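Local coordinates for hypothetical protein TT1662 (Thermus thermophilus, PDB 1UFO) that probably acts as a serine hydrolase of the alpha/beta hydrolase fold, with a natural substrate that is not established, at residues P23-L27 with L231-L235; A29-L33 with G112-V118; L123-P129 with A169-V173; G137-K143 with R190-T194. All blocks are in the same frame, centred on the assembly; numbering follows the deposited sequence.

How the contacts relate
Contacts 1 and 2 share strand 25-30: contact 1 sits at its start, where helix 221-236 packs on it, and contact 2 at its end, beside the presumed nucleophile elbow, with centres about 19 Å apart. Contact 2 uses the beginning of helix 114-124 and contact 3 its end, centres about 17 Å apart. Contact 4, about 13 Å from contact 2 between centres, joins the loop after strand 132-135 to helix 188-198 and touches contact 2 through Phe117. Contact 1 closes a chain loop that encloses the other three, while the segments of contacts 3 and 4 alternate. Contacts 1 and 2 fasten helices to the hydrolase sheet, contacts 3 and 4 loops to helices beside it.

Contact 1: P23-L27 with L231-L235; sequences PKALL and LEHWL
Leu235 CD2 lies against the aliphatic run of Lys24, 3.7 Å from Lys24 CE and similarly close to Lys24 CG and CD, and it also meets the methyl group of Ala25, with Ala25 CB 3.9 Å from Leu235 CD2. One leucine branch thus rests on Lys24, just before strand 25-30, and on Ala25, its first residue. Lys24 turns CG between its backbone N and carbonyl carbon (chi1 65°) and then runs straight, which carries the methylenes obliquely across the Leu235 branch and delivers the ammonium to Glu232, whose side chain it crosses at about a right angle. The salt bridge from Lys24 NZ to Glu232 OE1 measures 2.7 Å, although the place of OE1 is somewhat doubtful. Further along, one methyl faces a forked tip: Leu231 CD1 is 4.0 Å from Leu27 CD1 and equally far from Leu27 CD2. Leu231 and Leu235 are one helical turn apart, as the bond from Leu235 N to Leu231 O reflects, and Glu232 follows Leu231 beside them. In the next shell Phe108 of strand 107-112 touches Ala25, Leu27, Leu231 and Leu235, filling in between strand and helix. Glu232 OE2 forms a salt bridge to Arg50, with a long, weak ion pair to Arg225 of the second subunit. With an alanine at Lys24, Leu235 would probably lose the methylene bed under CD2 and Glu232 one of its cationic mates. The chemistry is therefore layered: a hydrocarbon seam fastens helix 221-236 to the sheet, and a carboxylate between basic groups, likely kept ionised by them, closes its edge.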
loop_
_atom_site.group_PDB
_atom_site.type_symbol
_atom_site.label_atom_id
_atom_site.label_comp_id
_atom_site.label_asym_id
_atom_site.label_seq_id
_atom_site.Cartn_x
_atom_site.Cartn_y
_atom_site.Cartn_z
ATOM N N PRO A 23 -10.024 -23.285 0.182
ATOM C CA PRO A 23 -10.460 -21.871 0.430
ATOM C C PRO A 23 -10.406 -21.438 1.854
ATOM O O PRO A 23 -10.884 -22.124 2.770
ATOM C CB PRO A 23 -11.903 -21.812 -0.077
ATOM C CG PRO A 23 -12.085 -23.081 -0.956
ATOM C CD PRO A 23 -11.135 -24.125 -0.286
ATOM N N LYS A 24 -9.781 -20.290 2.093
ATOM C CA LYS A 24 -9.686 -19.774 3.470
ATOM C C LYS A 24 -10.564 -18.494 3.645
ATOM O O LYS A 24 -10.806 -18.095 4.767
ATOM C CB LYS A 24 -8.230 -19.420 3.862
ATOM C CG LYS A 24 -7.631 -18.273 3.045
ATOM C CD LYS A 24 -6.153 -18.057 3.364
ATOM C CE LYS A 24 -5.578 -16.852 2.543
ATOM N NZ LYS A 24 -4.134 -16.673 2.992
ATOM N N ALA A 25 -11.012 -17.927 2.540
ATOM C CA ALA A 25 -11.866 -16.699 2.597
ATOM C C ALA A 25 -12.586 -16.513 1.288
ATOM O O ALA A 25 -12.194 -17.116 0.264
ATOM C CB ALA A 25 -10.950 -15.454 2.808
ATOM N N LEU A 26 -13.629 -15.655 1.261
ATOM C CA LEU A 26 -14.346 -15.361 0.001
ATOM C C LEU A 26 -13.988 -13.942 -0.410
ATOM O O LEU A 26 -13.845 -13.095 0.441
ATOM C CB LEU A 26 -15.897 -15.358 0.260
ATOM C CG LEU A 26 -16.511 -16.725 0.529
ATOM C CD1 LEU A 26 -17.812 -16.558 1.394
ATOM C CD2 LEU A 26 -16.768 -17.365 -0.849
ATOM N N LEU A 27 -13.882 -13.701 -1.707
ATOM C CA LEU A 27 -13.715 -12.316 -2.185
ATOM C C LEU A 27 -14.760 -12.154 -3.278
ATOM O O LEU A 27 -14.688 -12.795 -4.325
ATOM C CB LEU A 27 -12.314 -12.064 -2.769
ATOM C CG LEU A 27 -12.068 -10.664 -3.310
ATOM C CD1 LEU A 27 -12.317 -9.618 -2.172
ATOM C CD2 LEU A 27 -10.693 -10.491 -3.883
ATOM N N LEU A 231 -5.829 -7.737 2.451
ATOM C CA LEU A 231 -6.837 -8.791 2.802
ATOM C C LEU A 231 -6.211 -9.846 3.730
ATOM O O LEU A 231 -6.855 -10.202 4.708
ATOM C CB LEU A 231 -7.325 -9.521 1.570
ATOM C CG LEU A 231 -8.120 -8.635 0.586
ATOM C CD1 LEU A 231 -8.690 -9.521 -0.541
ATOM C CD2 LEU A 231 -9.191 -7.826 1.319
ATOM N N GLU A 232 -5.006 -10.305 3.457
ATOM C CA GLU A 232 -4.464 -11.332 4.356
ATOM C C GLU A 232 -4.223 -10.773 5.747
ATOM O O GLU A 232 -4.467 -11.494 6.730
ATOM C CB GLU A 232 -3.220 -11.970 3.840
ATOM C CG GLU A 232 -3.495 -12.750 2.557
ATOM C CD GLU A 232 -2.329 -13.594 2.150
ATOM O OE1 GLU A 232 -2.539 -14.810 1.958
ATOM O OE2 GLU A 232 -1.194 -13.104 1.974
ATOM N N HIS A 233 -3.778 -9.493 5.852
ATOM C CA HIS A 233 -3.561 -8.920 7.186
ATOM C C HIS A 233 -4.878 -8.947 7.982
ATOM O O HIS A 233 -4.909 -9.367 9.141
ATOM C CB HIS A 233 -3.104 -7.455 7.015
ATOM C CG HIS A 233 -2.895 -6.781 8.330
ATOM N ND1 HIS A 233 -1.815 -7.062 9.131
ATOM C CD2 HIS A 233 -3.691 -5.928 9.031
ATOM C CE1 HIS A 233 -1.966 -6.421 10.283
ATOM N NE2 HIS A 233 -3.097 -5.730 10.249
ATOM N N TRP A 234 -5.984 -8.509 7.359
ATOM C CA TRP A 234 -7.244 -8.462 8.096
ATOM C C TRP A 234 -7.856 -9.871 8.304
ATOM O O TRP A 234 -8.525 -10.086 9.281
ATOM C CB TRP A 234 -8.265 -7.490 7.433
ATOM C CG TRP A 234 -7.779 -6.078 7.637
ATOM C CD1 TRP A 234 -7.240 -5.177 6.672
ATOM C CD2 TRP A 234 -7.629 -5.433 8.897
ATOM N NE1 TRP A 234 -6.768 -4.085 7.338
ATOM C CE2 TRP A 234 -6.989 -4.190 8.680
ATOM C CE3 TRP A 234 -7.976 -5.789 10.206
ATOM C CZ2 TRP A 234 -6.678 -3.305 9.746
ATOM C CZ3 TRP A 234 -7.697 -4.922 11.248
ATOM C CH2 TRP A 234 -7.048 -3.690 11.015
ATOM N N LEU A 235 -7.576 -10.815 7.398
ATOM C CA LEU A 235 -8.083 -12.173 7.592
ATOM C C LEU A 235 -7.407 -12.830 8.813
ATOM O O LEU A 235 -8.023 -13.625 9.543
ATOM C CB LEU A 235 -7.739 -13.019 6.368
ATOM C CG LEU A 235 -8.163 -14.510 6.358
ATOM C CD1 LEU A 235 -9.633 -14.599 6.570
ATOM C CD2 LEU A 235 -7.756 -15.098 5.003
#

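Contact 2: A29-L33 with G112-V118; sequences ALHGL and GSLGAFV
Leu30 O takes a nearly straight hydrogen bond from Gly112 N (2.9 Å, 161° at the hydrogen), while Gly115 CA directs a C-H at the same oxygen from 3.5 Å. The backbones are pressed together here because the helix offers glycine: a CB on Gly115 would stand about 2.0 Å from Leu30 O. Gly32 is equally confined, its CA 3.2 Å from Gly112 O. Beside this bare-backbone seam Leu30 CD1 reaches Val118 CG1 at 3.7 Å, the two side chains crossing at about a right angle. Toward the partly exposed end the fit slackens, and Leu33 CD1 and Leu114 CD2 stay 4.3 Å apart. The His31 side chain leaves the backbone away from the helix, and its ND1 bonds Gly32 O, in the ring plane, at 2.8 Å. Ser113, whose positive phi (60°) suits a nucleophile elbow, hydrogen-bonds His217 through OG, consistent with a catalytic triad. The strand-end loop lies where many alpha/beta hydrolases carry an oxyanion-hole residue and probably plays that part here. Strand 25-30 runs parallel to strand 107-112, which ends at this elbow and gives way to helix 114-124. Leu30 packs on helices 77-103 and 114-124 on one face of the strand, Ala29 on helix 37-42 on the other.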
loop_
_atom_site.group_PDB
_atom_site.type_symbol
_atom_site.label_atom_id
_atom_site.label_comp_id
_atom_site.label_asym_id
_atom_site.label_seq_id
_atom_site.Cartn_x
_atom_site.Cartn_y
_atom_site.Cartn_z
ATOM N N ALA A 29 -16.007 -9.855 -6.083
ATOM C CA ALA A 29 -15.401 -8.753 -6.912
ATOM C C ALA A 29 -16.436 -8.171 -7.828
ATOM O O ALA A 29 -17.152 -8.907 -8.494
ATOM C CB ALA A 29 -14.200 -9.299 -7.717
ATOM N N LEU A 30 -16.480 -6.838 -7.883
ATOM C CA LEU A 30 -17.462 -6.036 -8.610
ATOM C C LEU A 30 -16.733 -5.214 -9.635
ATOM O O LEU A 30 -15.904 -4.360 -9.318
ATOM C CB LEU A 30 -18.222 -5.081 -7.674
ATOM C CG LEU A 30 -18.809 -5.846 -6.469
ATOM C CD1 LEU A 30 -19.525 -4.794 -5.543
ATOM C CD2 LEU A 30 -19.868 -6.942 -6.879
ATOM N N HIS A 31 -17.006 -5.542 -10.912
ATOM C CA HIS A 31 -16.315 -4.940 -12.021
ATOM C C HIS A 31 -16.760 -3.486 -12.246
ATOM O O HIS A 31 -17.713 -3.017 -11.607
ATOM C CB HIS A 31 -16.550 -5.841 -13.280
ATOM C CG HIS A 31 -17.951 -5.803 -13.820
ATOM N ND1 HIS A 31 -18.472 -4.702 -14.472
ATOM C CD2 HIS A 31 -18.944 -6.743 -13.785
ATOM C CE1 HIS A 31 -19.715 -4.980 -14.867
ATOM N NE2 HIS A 31 -20.016 -6.228 -14.473
ATOM N N GLY A 32 -16.112 -2.824 -13.230
ATOM C CA GLY A 32 -16.463 -1.433 -13.492
ATOM C C GLY A 32 -17.292 -1.229 -14.743
ATOM O O GLY A 32 -17.664 -2.216 -15.382
ATOM N N LEU A 33 -17.554 0.037 -15.077
ATOM C CA LEU A 33 -18.375 0.332 -16.241
ATOM C C LEU A 33 -17.697 -0.193 -17.462
ATOM O O LEU A 33 -16.453 -0.103 -17.615
ATOM C CB LEU A 33 -18.578 1.865 -16.298
ATOM C CG LEU A 33 -19.650 2.294 -17.242
ATOM C CD1 LEU A 33 -21.009 1.758 -16.782
ATOM C CD2 LEU A 33 -19.677 3.826 -17.208
ATOM N N GLY A 112 -13.838 -2.438 -8.678
ATOM C CA GLY A 112 -12.994 -1.618 -9.555
ATOM C C GLY A 112 -13.821 -0.536 -10.216
ATOM O O GLY A 112 -14.850 -0.822 -10.801
ATOM N N SER A 113 -13.427 0.728 -10.016
ATOM C CA SER A 113 -14.113 1.888 -10.630
ATOM C C SER A 113 -15.588 1.901 -10.157
ATOM O O SER A 113 -15.860 2.100 -8.967
ATOM C CB SER A 113 -13.895 1.801 -12.166
ATOM O OG SER A 113 -14.228 3.021 -12.785
ATOM N N LEU A 114 -16.602 1.740 -11.031
ATOM C CA LEU A 114 -17.980 1.805 -10.570
ATOM C C LEU A 114 -18.178 0.741 -9.500
ATOM O O LEU A 114 -18.942 0.951 -8.567
ATOM C CB LEU A 114 -18.929 1.605 -11.754
ATOM C CG LEU A 114 -20.384 1.848 -11.370
ATOM C CD1 LEU A 114 -20.667 3.314 -11.046
ATOM C CD2 LEU A 114 -21.273 1.331 -12.521
ATOM N N GLY A 115 -17.500 -0.384 -9.609
ATOM C CA GLY A 115 -17.624 -1.427 -8.576
ATOM C C GLY A 115 -17.094 -0.967 -7.194
ATOM O O GLY A 115 -17.610 -1.410 -6.176
ATOM N N ALA A 116 -16.115 -0.038 -7.197
ATOM C CA ALA A 116 -15.594 0.496 -5.935
ATOM C C ALA A 116 -16.679 1.393 -5.327
ATOM O O ALA A 116 -16.889 1.413 -4.085
ATOM C CB ALA A 116 -14.323 1.303 -6.204
ATOM N N PHE A 117 -17.403 2.135 -6.193
ATOM C CA PHE A 117 -18.471 2.986 -5.674
ATOM C C PHE A 117 -19.588 2.112 -5.104
ATOM O O PHE A 117 -20.177 2.458 -4.085
ATOM C CB PHE A 117 -19.026 3.874 -6.830
ATOM C CG PHE A 117 -20.113 4.791 -6.363
ATOM C CD1 PHE A 117 -19.800 5.926 -5.603
ATOM C CD2 PHE A 117 -21.460 4.523 -6.687
ATOM C CE1 PHE A 117 -20.797 6.784 -5.159
ATOM C CE2 PHE A 117 -22.466 5.393 -6.275
ATOM C CZ PHE A 117 -22.132 6.528 -5.495
ATOM N N VAL A 118 -19.878 0.986 -5.785
ATOM C CA VAL A 118 -20.896 0.061 -5.274
ATOM C C VAL A 118 -20.464 -0.466 -3.908
ATOM O O VAL A 118 -21.297 -0.633 -3.035
ATOM C CB VAL A 118 -21.109 -1.088 -6.275
ATOM C CG1 VAL A 118 -22.109 -2.191 -5.656
ATOM C CG2 VAL A 118 -21.749 -0.499 -7.517
#

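Contact 3: L123-P129 with A169-V173; sequences LAEGFRP and AYGGV
A Schellman motif ends helix 114-124, and the face of its last turn at Leu123 and Ala124 is met by Ala169 and Tyr170 of a loop that continues into a type I' beta turn from Tyr170 to Val173. Leu123 CB sits over the middle of the Tyr170 ring, 3.7 Å from its centroid and 13° off the normal, a CH-pi contact. The branches of Leu123 divide the work: CD1 continues over the ring side, 3.6 Å from Tyr170 CD1, whereas Leu123 CD2 meets Val173 CB at 3.9 Å. Tyr170 OH in turn bonds His120, which fixes the far end of the ring. The methyl of Ala169 packs on the helix-end carbonyl, with Ala169 CB 3.3 Å from Ala124 O. Arg128 folds back over the loop because its chain bends at chi2 (-76°). Its NH1 donates to Ala169 O at 2.9 Å, close to the guanidinium plane but well above the plane of the carbonyl, and Gly171 CA lies 3.6 Å from Arg128 CZ, over one face of the guanidinium. A CB on Gly171 would collide with that group. Val173 then wedges between Arg128 CD, which its CG2 touches at 3.7 Å, and Pro129, whose O and CG face CG1. Leu123 and Val173 both also touch Val132. Gly126, at positive phi, is the C-prime residue, with Gly126 N bonding Leu123 O and Phe127 N bonding Leu122 O. This is a Schellman end to the helix of a beta-alpha-beta crossover, here from strand 107-112 through the presumed nucleophile helix to strand 132-135 of the alpha/beta hydrolase sheet.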
loop_
_atom_site.group_PDB
_atom_site.type_symbol
_atom_site.label_atom_id
_atom_site.label_comp_id
_atom_site.label_asym_id
_atom_site.label_seq_id
_atom_site.Cartn_x
_atom_site.Cartn_y
_atom_site.Cartn_z
ATOM N N LEU A 123 -21.312 -0.426 2.060
ATOM C CA LEU A 123 -20.889 -0.064 3.415
ATOM C C LEU A 123 -21.822 1.006 4.002
ATOM O O LEU A 123 -22.137 0.954 5.203
ATOM C CB LEU A 123 -19.413 0.458 3.437
ATOM C CG LEU A 123 -18.383 -0.584 3.061
ATOM C CD1 LEU A 123 -17.051 0.081 2.920
ATOM C CD2 LEU A 123 -18.280 -1.666 4.131
ATOM N N ALA A 124 -22.266 1.945 3.182
ATOM C CA ALA A 124 -23.130 3.052 3.713
ATOM C C ALA A 124 -24.475 2.495 4.148
ATOM O O ALA A 124 -25.137 3.110 5.006
ATOM C CB ALA A 124 -23.313 4.166 2.658
ATOM N N GLU A 125 -24.865 1.325 3.634
ATOM C CA GLU A 125 -26.165 0.774 4.026
ATOM C C GLU A 125 -26.007 -0.322 5.068
ATOM O O GLU A 125 -26.930 -1.112 5.313
ATOM C CB GLU A 125 -26.979 0.330 2.785
ATOM C CG GLU A 125 -26.605 -0.971 2.183
ATOM C CD GLU A 125 -27.655 -1.492 1.179
ATOM O OE1 GLU A 125 -27.680 -2.743 1.006
ATOM O OE2 GLU A 125 -28.428 -0.661 0.593
ATOM N N GLY A 126 -24.813 -0.386 5.658
ATOM C CA GLY A 126 -24.565 -1.305 6.766
ATOM C C GLY A 126 -24.156 -2.717 6.454
ATOM O O GLY A 126 -24.213 -3.593 7.333
ATOM N N PHE A 127 -23.709 -2.963 5.224
ATOM C CA PHE A 127 -23.193 -4.322 4.924
ATOM C C PHE A 127 -21.792 -4.370 5.599
ATOM O O PHE A 127 -21.018 -3.420 5.469
ATOM C CB PHE A 127 -23.100 -4.534 3.403
ATOM C CG PHE A 127 -22.572 -5.871 3.057
ATOM C CD1 PHE A 127 -23.284 -7.018 3.453
ATOM C CD2 PHE A 127 -21.390 -6.001 2.424
ATOM C CE1 PHE A 127 -22.784 -8.299 3.211
ATOM C CE2 PHE A 127 -20.884 -7.315 2.169
ATOM C CZ PHE A 127 -21.608 -8.437 2.583
ATOM N N ARG A 128 -21.477 -5.472 6.314
ATOM C CA ARG A 128 -20.266 -5.537 7.100
ATOM C C ARG A 128 -19.330 -6.704 6.762
ATOM O O ARG A 128 -19.277 -7.715 7.514
ATOM C CB ARG A 128 -20.642 -5.579 8.584
ATOM C CG ARG A 128 -21.392 -4.342 9.074
ATOM C CD ARG A 128 -20.469 -3.120 9.271
ATOM N NE ARG A 128 -21.185 -1.882 9.568
ATOM C CZ ARG A 128 -21.689 -1.514 10.744
ATOM N NH1 ARG A 128 -22.356 -0.354 10.822
ATOM N NH2 ARG A 128 -21.497 -2.264 11.851
ATOM N N PRO A 129 -18.608 -6.617 5.633
ATOM C CA PRO A 129 -17.661 -7.664 5.236
ATOM C C PRO A 129 -16.424 -7.491 6.152
ATOM O O PRO A 129 -16.325 -6.534 6.938
ATOM C CB PRO A 129 -17.340 -7.357 3.790
ATOM C CG PRO A 129 -17.412 -5.791 3.751
ATOM C CD PRO A 129 -18.552 -5.437 4.731
ATOM N N ALA A 169 -21.963 4.896 9.242
ATOM C CA ALA A 169 -22.661 3.628 8.989
ATOM C C ALA A 169 -21.663 2.522 8.547
ATOM O O ALA A 169 -22.036 1.354 8.485
ATOM C CB ALA A 169 -23.743 3.826 7.863
ATOM N N TYR A 170 -20.413 2.926 8.269
ATOM C CA TYR A 170 -19.370 1.961 7.780
ATOM C C TYR A 170 -18.836 1.018 8.837
ATOM O O TYR A 170 -18.160 0.030 8.498
ATOM C CB TYR A 170 -18.175 2.719 7.181
ATOM C CG TYR A 170 -18.391 3.306 5.767
ATOM C CD1 TYR A 170 -17.387 3.149 4.780
ATOM C CD2 TYR A 170 -19.532 4.051 5.411
ATOM C CE1 TYR A 170 -17.518 3.689 3.483
ATOM C CE2 TYR A 170 -19.663 4.611 4.112
ATOM C CZ TYR A 170 -18.663 4.431 3.178
ATOM O OH TYR A 170 -18.786 5.010 1.982
ATOM N N GLY A 171 -19.123 1.310 10.123
ATOM C CA GLY A 171 -18.694 0.418 11.176
ATOM C C GLY A 171 -17.203 0.108 11.278
ATOM O O GLY A 171 -16.816 -0.967 11.771
ATOM N N GLY A 172 -16.408 1.034 10.767
ATOM C CA GLY A 172 -14.967 0.881 10.821
ATOM C C GLY A 172 -14.478 -0.308 10.002
ATOM O O GLY A 172 -13.376 -0.769 10.244
ATOM N N VAL A 173 -15.254 -0.770 9.022
ATOM C CA VAL A 173 -14.807 -1.915 8.212
ATOM C C VAL A 173 -13.470 -1.547 7.496
ATOM O O VAL A 173 -13.365 -0.501 6.846
ATOM C CB VAL A 173 -15.832 -2.222 7.116
ATOM C CG1 VAL A 173 -15.238 -3.192 6.070
ATOM C CG2 VAL A 173 -17.117 -2.798 7.805
#

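Contact 4: G137-K143 with R190-T194; sequences GSGFPMK and RMEKT
Thr194 OG1 accepts the backbone N-H of Gly139 at 2.9 Å (164° at the hydrogen) and hands its own proton to Arg190 O. That carbonyl also takes Thr194 N, from the opposite face of its plane. Arg190 bends at chi2 and chi3 (-89°), which turns its guanidinium back over the loop. Arg190 NH1 bonds Pro141 O at 2.9 Å, in the guanidinium plane and nearly in line with the C=O but bent at the hydrogen (135°); Arg190 NE reaches water 1 at 2.8 Å. The same water donates to Phe140 O and hydrogen-bonds Ser138 OG. Lys143 CG lies over one guanidinium face and Lys143 CE passes Arg190 CD at 3.4 Å; the like-charged Lys143 NZ and Arg190 NE are 4.6 Å apart. Lys193 CE rests squarely over the Phe140 ring, 3.4 Å from its centroid, and Lys193 NZ, 4.3 Å from that centroid, adds a cation-pi contact. A leucine in place of Arg190 is likely to leave Pro141 O without this donor and water 1 less firmly held. Ser138 OG accepts from Phe140 N at 3.1 Å, an ST turn. The loop follows strand 132-135, where many alpha/beta hydrolases insert their cap, and is here pinned to helix 188-198.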
loop_
_atom_site.group_PDB
_atom_site.type_symbol
_atom_site.label_atom_id
_atom_site.label_comp_id
_atom_site.label_asym_id
_atom_site.label_seq_id
_atom_site.Cartn_x
_atom_site.Cartn_y
_atom_site.Cartn_z
ATOM N N GLY A 137 -11.176 4.040 -7.802
ATOM C CA GLY A 137 -12.514 4.550 -7.597
ATOM C C GLY A 137 -12.671 5.572 -6.506
ATOM O O GLY A 137 -11.692 6.135 -6.010
ATOM N N SER A 138 -13.929 5.749 -6.105
ATOM C CA SER A 138 -14.285 6.799 -5.164
ATOM C C SER A 138 -15.626 6.522 -4.509
ATOM O O SER A 138 -16.437 5.716 -5.041
ATOM C CB SER A 138 -14.353 8.098 -5.975
ATOM O OG SER A 138 -14.931 9.170 -5.223
ATOM N N GLY A 139 -15.814 7.137 -3.345
ATOM C CA GLY A 139 -17.047 7.051 -2.568
ATOM C C GLY A 139 -18.066 8.157 -2.892
ATOM O O GLY A 139 -19.096 8.246 -2.237
ATOM N N PHE A 140 -17.735 8.992 -3.855
ATOM C CA PHE A 140 -18.610 10.001 -4.349
ATOM C C PHE A 140 -18.883 9.702 -5.794
ATOM O O PHE A 140 -18.017 9.211 -6.517
ATOM C CB PHE A 140 -17.976 11.402 -4.310
ATOM C CG PHE A 140 -17.821 11.957 -2.921
ATOM C CD1 PHE A 140 -16.728 11.621 -2.094
ATOM C CD2 PHE A 140 -18.802 12.795 -2.420
ATOM C CE1 PHE A 140 -16.660 12.130 -0.771
ATOM C CE2 PHE A 140 -18.736 13.301 -1.124
ATOM C CZ PHE A 140 -17.687 12.982 -0.290
ATOM N N PRO A 141 -20.108 10.042 -6.268
ATOM C CA PRO A 141 -20.440 9.825 -7.676
ATOM C C PRO A 141 -19.683 10.862 -8.496
ATOM O O PRO A 141 -19.214 11.854 -7.958
ATOM C CB PRO A 141 -21.944 10.038 -7.756
ATOM C CG PRO A 141 -22.179 11.084 -6.682
ATOM C CD PRO A 141 -21.233 10.627 -5.515
HETATM N N MSE A 142 -19.477 10.533 -9.752
HETATM C CA MSE A 142 -18.726 11.438 -10.601
HETATM C C MSE A 142 -19.279 12.826 -10.651
HETATM O O MSE A 142 -20.456 13.102 -10.467
HETATM C CB MSE A 142 -18.645 10.872 -12.031
HETATM C CG MSE A 142 -20.000 10.903 -12.779
HETATM SE SE MSE A 142 -19.846 10.148 -14.565
HETATM C CE MSE A 142 -20.322 8.396 -14.169
ATOM N N LYS A 143 -18.383 13.756 -10.919
ATOM C CA LYS A 143 -18.824 15.127 -11.091
ATOM C C LYS A 143 -19.830 15.114 -12.237
ATOM O O LYS A 143 -19.564 14.537 -13.274
ATOM C CB LYS A 143 -17.580 15.955 -11.419
ATOM C CG LYS A 143 -16.422 15.419 -10.574
ATOM C CD LYS A 143 -15.265 16.387 -10.317
ATOM C CE LYS A 143 -13.923 15.584 -10.160
ATOM N NZ LYS A 143 -13.565 14.931 -11.418
ATOM N N ARG A 190 -10.546 12.871 -6.070
ATOM C CA ARG A 190 -11.870 12.298 -5.658
ATOM C C ARG A 190 -11.623 11.181 -4.626
ATOM O O ARG A 190 -12.428 10.953 -3.702
ATOM C CB ARG A 190 -12.636 11.710 -6.861
ATOM C CG ARG A 190 -12.976 12.835 -7.874
ATOM C CD ARG A 190 -13.757 13.920 -7.225
ATOM N NE ARG A 190 -15.141 13.594 -7.320
ATOM C CZ ARG A 190 -16.119 14.381 -6.943
ATOM N NH1 ARG A 190 -17.344 13.926 -7.071
ATOM N NH2 ARG A 190 -15.883 15.609 -6.504
HETATM N N MSE A 191 -10.576 10.380 -4.826
HETATM C CA MSE A 191 -10.252 9.349 -3.872
HETATM C C MSE A 191 -9.812 9.995 -2.573
HETATM O O MSE A 191 -10.208 9.611 -1.512
HETATM C CB MSE A 191 -9.135 8.465 -4.426
HETATM C CG MSE A 191 -8.733 7.306 -3.435
HETATM SE SE MSE A 191 -7.445 7.832 -2.084
HETATM C CE MSE A 191 -6.123 7.349 -3.237
ATOM N N GLU A 192 -9.039 11.084 -2.664
ATOM C CA GLU A 192 -8.594 11.723 -1.410
ATOM C C GLU A 192 -9.829 12.352 -0.636
ATOM O O GLU A 192 -9.886 12.275 0.609
ATOM C CB GLU A 192 -7.550 12.812 -1.794
ATOM C CG GLU A 192 -6.210 12.164 -2.178
ATOM C CD GLU A 192 -5.157 13.142 -2.851
ATOM O OE1 GLU A 192 -5.522 14.075 -3.656
ATOM O OE2 GLU A 192 -3.938 12.971 -2.623
ATOM N N LYS A 193 -10.763 12.896 -1.407
ATOM C CA LYS A 193 -11.983 13.509 -0.844
ATOM C C LYS A 193 -12.785 12.401 -0.166
ATOM O O LYS A 193 -13.412 12.606 0.888
ATOM C CB LYS A 193 -12.809 14.107 -1.948
ATOM C CG LYS A 193 -14.110 14.780 -1.566
ATOM C CD LYS A 193 -14.764 15.083 -2.876
ATOM C CE LYS A 193 -16.227 15.236 -2.806
ATOM N NZ LYS A 193 -16.504 16.570 -2.210
ATOM N N THR A 194 -12.738 11.203 -0.771
ATOM C CA THR A 194 -13.455 10.094 -0.105
ATOM C C THR A 194 -12.868 9.783 1.288
ATOM O O THR A 194 -13.558 9.653 2.319
ATOM C CB THR A 194 -13.339 8.832 -1.004
ATOM O OG1 THR A 194 -14.024 9.084 -2.211
ATOM C CG2 THR A 194 -13.972 7.588 -0.364
HETATM O O HOH W 1 -15.887 10.863 -7.309
#